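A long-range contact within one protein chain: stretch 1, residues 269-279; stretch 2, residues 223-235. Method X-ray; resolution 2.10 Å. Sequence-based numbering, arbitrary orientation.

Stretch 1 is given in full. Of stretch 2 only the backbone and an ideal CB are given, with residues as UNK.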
# COMPACT_ATOMS: atom_id res chain seq x y z
N SER A 269 -7.15 26.07 6.72
CA SER A 269 -6.42 25.28 7.70
C SER A 269 -7.04 23.90 7.82
O SER A 269 -8.18 23.71 7.44
CB SER A 269 -6.41 26.00 9.06
OG SER A 269 -7.60 25.74 9.78
N PHE A 270 -6.27 22.95 8.33
CA PHE A 270 -6.73 21.62 8.55
C PHE A 270 -7.85 21.60 9.59
O PHE A 270 -8.81 20.85 9.43
CB PHE A 270 -5.58 20.71 9.01
CG PHE A 270 -4.59 20.39 7.93
CD1 PHE A 270 -4.90 19.49 6.94
CD2 PHE A 270 -3.37 21.03 7.88
CE1 PHE A 270 -4.02 19.20 5.94
CE2 PHE A 270 -2.46 20.74 6.86
CZ PHE A 270 -2.80 19.82 5.88
N ALA A 271 -7.69 22.37 10.66
CA ALA A 271 -8.73 22.48 11.68
C ALA A 271 -10.03 23.00 11.06
O ALA A 271 -11.14 22.50 11.36
CB ALA A 271 -8.28 23.41 12.80
N ASP A 272 -9.91 24.00 10.20
CA ASP A 272 -11.08 24.57 9.57
C ASP A 272 -11.80 23.55 8.68
O ASP A 272 -13.02 23.49 8.70
CB ASP A 272 -10.73 25.87 8.85
CG ASP A 272 -10.72 27.08 9.81
OD1 ASP A 272 -11.12 26.94 10.99
OD2 ASP A 272 -10.31 28.19 9.40
N ILE A 273 -11.05 22.72 7.96
CA ILE A 273 -11.68 21.65 7.17
C ILE A 273 -12.37 20.67 8.09
O ILE A 273 -13.48 20.27 7.80
CB ILE A 273 -10.71 20.84 6.30
CG1 ILE A 273 -9.98 21.71 5.28
CG2 ILE A 273 -11.45 19.71 5.56
CD1 ILE A 273 -10.86 22.44 4.32
N ALA A 274 -11.74 20.30 9.20
CA ALA A 274 -12.38 19.37 10.15
C ALA A 274 -13.74 19.89 10.65
O ALA A 274 -14.74 19.19 10.61
CB ALA A 274 -11.45 19.03 11.35
N VAL A 275 -13.78 21.12 11.11
CA VAL A 275 -15.04 21.71 11.56
C VAL A 275 -16.09 21.64 10.44
O VAL A 275 -17.18 21.09 10.65
CB VAL A 275 -14.84 23.14 12.03
CG1 VAL A 275 -16.13 23.72 12.48
CG2 VAL A 275 -13.82 23.17 13.16
N LYS A 276 -15.77 22.12 9.23
CA LYS A 276 -16.72 22.04 8.11
C LYS A 276 -17.24 20.64 7.90
O LYS A 276 -18.41 20.44 7.59
CB LYS A 276 -16.10 22.52 6.80
CG LYS A 276 -16.10 24.03 6.66
CD LYS A 276 -15.01 24.51 5.69
CE LYS A 276 -14.59 25.98 5.97
NZ LYS A 276 -15.52 27.00 5.39
N TYR A 277 -16.33 19.68 8.05
CA TYR A 277 -16.58 18.30 7.75
C TYR A 277 -17.48 17.65 8.82
O TYR A 277 -18.41 16.92 8.49
CB TYR A 277 -15.24 17.60 7.61
CG TYR A 277 -15.30 16.11 7.45
CD1 TYR A 277 -15.97 15.53 6.39
CD2 TYR A 277 -14.66 15.28 8.34
CE1 TYR A 277 -16.02 14.17 6.24
CE2 TYR A 277 -14.69 13.94 8.20
CZ TYR A 277 -15.37 13.38 7.16
OH TYR A 277 -15.37 12.02 7.08
N LEU A 278 -17.22 17.96 10.08
CA LEU A 278 -18.08 17.52 11.19
C LEU A 278 -19.48 18.11 11.08
O LEU A 278 -20.44 17.43 11.35
CB LEU A 278 -17.47 17.90 12.53
CG LEU A 278 -16.23 17.11 12.91
CD1 LEU A 278 -15.54 17.70 14.14
CD2 LEU A 278 -16.61 15.67 13.15
N LYS A 279 -19.61 19.37 10.68
CA LYS A 279 -20.94 19.98 10.52
C LYS A 279 -21.70 19.35 9.37
O LYS A 279 -22.90 19.13 9.46
CB LYS A 279 -20.84 21.48 10.29
CG LYS A 279 -20.18 22.21 11.44
CD LYS A 279 -20.66 23.65 11.51
CE LYS A 279 -19.95 24.43 12.60
NZ LYS A 279 -20.08 25.87 12.29
N UNK A 223 -11.21 10.69 18.52
CA UNK A 223 -11.06 12.13 18.37
C UNK A 223 -10.44 12.56 17.03
O UNK A 223 -9.56 11.87 16.50
CB UNK A 223 -10.20 12.67 19.52
N UNK A 224 -10.89 13.70 16.51
CA UNK A 224 -10.24 14.33 15.38
C UNK A 224 -9.12 15.22 15.88
O UNK A 224 -9.31 15.99 16.86
CB UNK A 224 -11.24 15.13 14.55
N UNK A 225 -7.98 15.14 15.21
CA UNK A 225 -6.77 15.86 15.56
C UNK A 225 -6.32 16.61 14.31
O UNK A 225 -6.26 16.05 13.24
CB UNK A 225 -5.68 14.92 16.08
N UNK A 226 -6.04 17.90 14.42
CA UNK A 226 -5.71 18.70 13.24
C UNK A 226 -5.01 19.98 13.62
O UNK A 226 -5.47 20.69 14.51
CB UNK A 226 -6.97 19.02 12.44
N UNK A 227 -3.91 20.32 12.90
CA UNK A 227 -3.26 21.59 13.13
C UNK A 227 -4.20 22.77 12.85
O UNK A 227 -4.95 22.74 11.87
CB UNK A 227 -2.01 21.69 12.26
N UNK A 228 -4.16 23.80 13.70
CA UNK A 228 -4.93 24.98 13.41
C UNK A 228 -4.05 26.05 12.84
O UNK A 228 -4.57 27.09 12.49
CB UNK A 228 -5.65 25.49 14.66
N UNK A 229 -2.75 25.78 12.69
CA UNK A 229 -1.78 26.80 12.22
C UNK A 229 -1.06 26.48 10.90
O UNK A 229 -0.07 27.12 10.54
CB UNK A 229 -0.72 27.01 13.30
N UNK A 230 -1.56 25.49 10.18
CA UNK A 230 -1.05 25.12 8.85
C UNK A 230 -2.22 25.28 7.86
O UNK A 230 -3.28 24.67 8.02
CB UNK A 230 -0.49 23.69 8.84
N UNK A 231 -2.02 26.13 6.86
CA UNK A 231 -3.02 26.33 5.81
C UNK A 231 -2.51 25.73 4.51
O UNK A 231 -1.32 25.79 4.22
CB UNK A 231 -3.34 27.82 5.63
N UNK A 232 -3.41 25.17 3.72
CA UNK A 232 -3.04 24.70 2.38
C UNK A 232 -4.10 25.06 1.38
O UNK A 232 -5.23 25.37 1.75
CB UNK A 232 -2.81 23.19 2.37
N UNK A 233 -3.70 24.99 0.11
CA UNK A 233 -4.61 24.85 -1.01
C UNK A 233 -5.00 23.42 -1.27
O UNK A 233 -4.14 22.52 -1.32
CB UNK A 233 -3.98 25.45 -2.27
N UNK A 234 -6.29 23.21 -1.49
CA UNK A 234 -6.83 21.91 -1.70
C UNK A 234 -7.54 21.77 -3.04
O UNK A 234 -8.25 22.66 -3.49
CB UNK A 234 -7.79 21.57 -0.56
N UNK A 235 -7.37 20.61 -3.66
CA UNK A 235 -8.12 20.24 -4.85
C UNK A 235 -8.82 18.94 -4.59
O UNK A 235 -8.50 18.25 -3.64
CB UNK A 235 -7.21 20.13 -6.08

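Stretch 1 is a helix from Phe270 onward, preceded by Ser269, whose OG caps it by accepting from Asp272 N at 2.9 Å. The strand at 224-227 runs against it at 144°, with the axes 6.8 Å apart at closest approach, so alternate strand positions should meet the helix.

At position 223 the ideal CB has nothing of stretch 1 within 5.5 Å. A phi of -59° permits proline without requiring it; the residue is Pro223.

Position 224 points toward the helix, its ideal CB 5.0 Å from both Ala274 CB and Leu278 CD1. The methyl of Ala274 leaves a gap that a medium aliphatic side chain, leucine, isoleucine or valine, could fill; extended angles (-87/136) favour a beta-branched one. It is Ile224, with CG2 3.8 Å from Ala274 CB and CG1 4.5 Å from Leu278 CD2.

Position 225 points away, so the helix sets no preference. It is Val225.

Position 226 is close-packed against the helix. Its ideal CB lies 3.9 Å from Ala271 N and from Phe270 C, against the helix backbone itself, which argues for a small residue: alanine, glycine or perhaps serine. Ala226 is found, its CB 4.1 Å from Phe270 CB.

At position 227 CA-to-CB runs sideways, the ideal CB 4.6 Å from Phe270 CD2. The backbone oxygen matters more: it accepts from Ala271 N at 3.0 Å (139°), engaging an amide of the first helical turn that has no acceptor within the helix. Any residue can supply this oxygen; a compact apolar side chain would suit the ring nearby, and phi of -60° admits proline. Pro227 places CD 3.9 Å from Phe270 CB.

Position 228 leaves the strand (-101/0). Its ideal CB is 3.8 Å from Ala271 CB, but the direction is sideways, so a polar turn residue such as asparagine, aspartate or serine fits. Asn228 packs its CB 3.7 Å from Ala271 CB, then leads away. A water joins Asn228 O (2.5 Å from the water O) to Ser269 OG (2.8 Å from the same O).

Position 229 points away, and a polar residue is plausible in this turn. It is Asp229.

The ideal CB of position 230 sits 4.0 Å from Phe270 CD2, favouring an aliphatic residue. Ile230 brings CG2 to 3.7 Å from Phe270 CE2. Its O receives a weak hydrogen bond from Phe270 N at 3.5 Å and a CA-H...O contact from Ser269 CA at 3.2 Å.

Position 231 forms an antiparallel, non-hydrogen-bonded bridge with Ser269 (CA to CA 4.0 Å), their side chains on the same face. Many residues would serve; Lys231 lays CG 4.2 Å from Ser269 CB.

Position 232 points sideways, near Phe270 CZ; a chain with aliphatic length suits. Arg232 CG lies 3.9 Å from Phe270 CZ.

Position 233 is out of reach: Tyr233. Position 234 points toward the helix across a gap wide enough for a large apolar group. Phe234 spans it, turning its edge to the Phe270 face (planes at 88°, centroids 5.8 Å apart). Position 235, Val235, makes no contact.

Stretch 2 223-235: PIVAPNDIKRYFV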
# COMPACT_ATOMS: atom_id res chain seq x y z
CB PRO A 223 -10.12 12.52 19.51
CG PRO A 223 -10.10 11.39 20.45
CD PRO A 223 -10.54 10.16 19.73
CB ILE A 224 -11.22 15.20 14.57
CG1 ILE A 224 -12.41 14.37 14.07
CG2 ILE A 224 -10.48 15.94 13.43
CD1 ILE A 224 -12.39 14.05 12.66
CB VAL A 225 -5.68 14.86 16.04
CG1 VAL A 225 -4.30 15.50 16.06
CG2 VAL A 225 -6.03 14.31 17.42
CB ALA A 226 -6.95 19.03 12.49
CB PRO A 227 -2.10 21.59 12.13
CG PRO A 227 -1.91 20.18 11.69
CD PRO A 227 -3.22 19.49 11.89
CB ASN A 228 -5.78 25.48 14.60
CG ASN A 228 -4.96 25.81 15.84
OD1 ASN A 228 -3.73 25.92 15.80
ND2 ASN A 228 -5.66 26.00 16.96
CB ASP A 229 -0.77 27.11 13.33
CG ASP A 229 0.13 25.92 13.66
OD1 ASP A 229 -0.15 24.78 13.17
OD2 ASP A 229 1.10 26.12 14.43
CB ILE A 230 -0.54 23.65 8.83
CG1 ILE A 230 0.44 23.38 9.98
CG2 ILE A 230 0.14 23.29 7.49
CD1 ILE A 230 1.57 24.34 10.03
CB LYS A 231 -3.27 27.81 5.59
CG LYS A 231 -3.99 28.54 6.72
CD LYS A 231 -3.49 29.99 6.81
CE LYS A 231 -4.60 31.00 6.66
NZ LYS A 231 -4.07 32.26 6.12
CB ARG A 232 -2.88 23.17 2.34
CG ARG A 232 -1.82 22.59 3.26
CD ARG A 232 -0.43 22.84 2.74
NE ARG A 232 0.56 22.22 3.61
CZ ARG A 232 1.50 22.87 4.31
NH1 ARG A 232 1.63 24.20 4.30
NH2 ARG A 232 2.35 22.15 5.06
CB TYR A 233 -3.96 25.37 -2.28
CG TYR A 233 -3.60 26.83 -2.26
CD1 TYR A 233 -4.59 27.80 -2.15
CD2 TYR A 233 -2.28 27.23 -2.42
CE1 TYR A 233 -4.26 29.18 -2.16
CE2 TYR A 233 -1.93 28.58 -2.41
CZ TYR A 233 -2.93 29.54 -2.28
OH TYR A 233 -2.56 30.84 -2.28
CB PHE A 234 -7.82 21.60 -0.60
CG PHE A 234 -7.19 21.43 0.73
CD1 PHE A 234 -6.83 20.17 1.18
CD2 PHE A 234 -6.96 22.53 1.56
CE1 PHE A 234 -6.24 20.01 2.41
CE2 PHE A 234 -6.38 22.37 2.77
CZ PHE A 234 -6.02 21.12 3.22
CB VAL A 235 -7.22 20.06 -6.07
CG1 VAL A 235 -6.61 21.38 -6.47
CG2 VAL A 235 -6.11 19.03 -5.79
O HOH W 1 -6.97 27.32 11.97
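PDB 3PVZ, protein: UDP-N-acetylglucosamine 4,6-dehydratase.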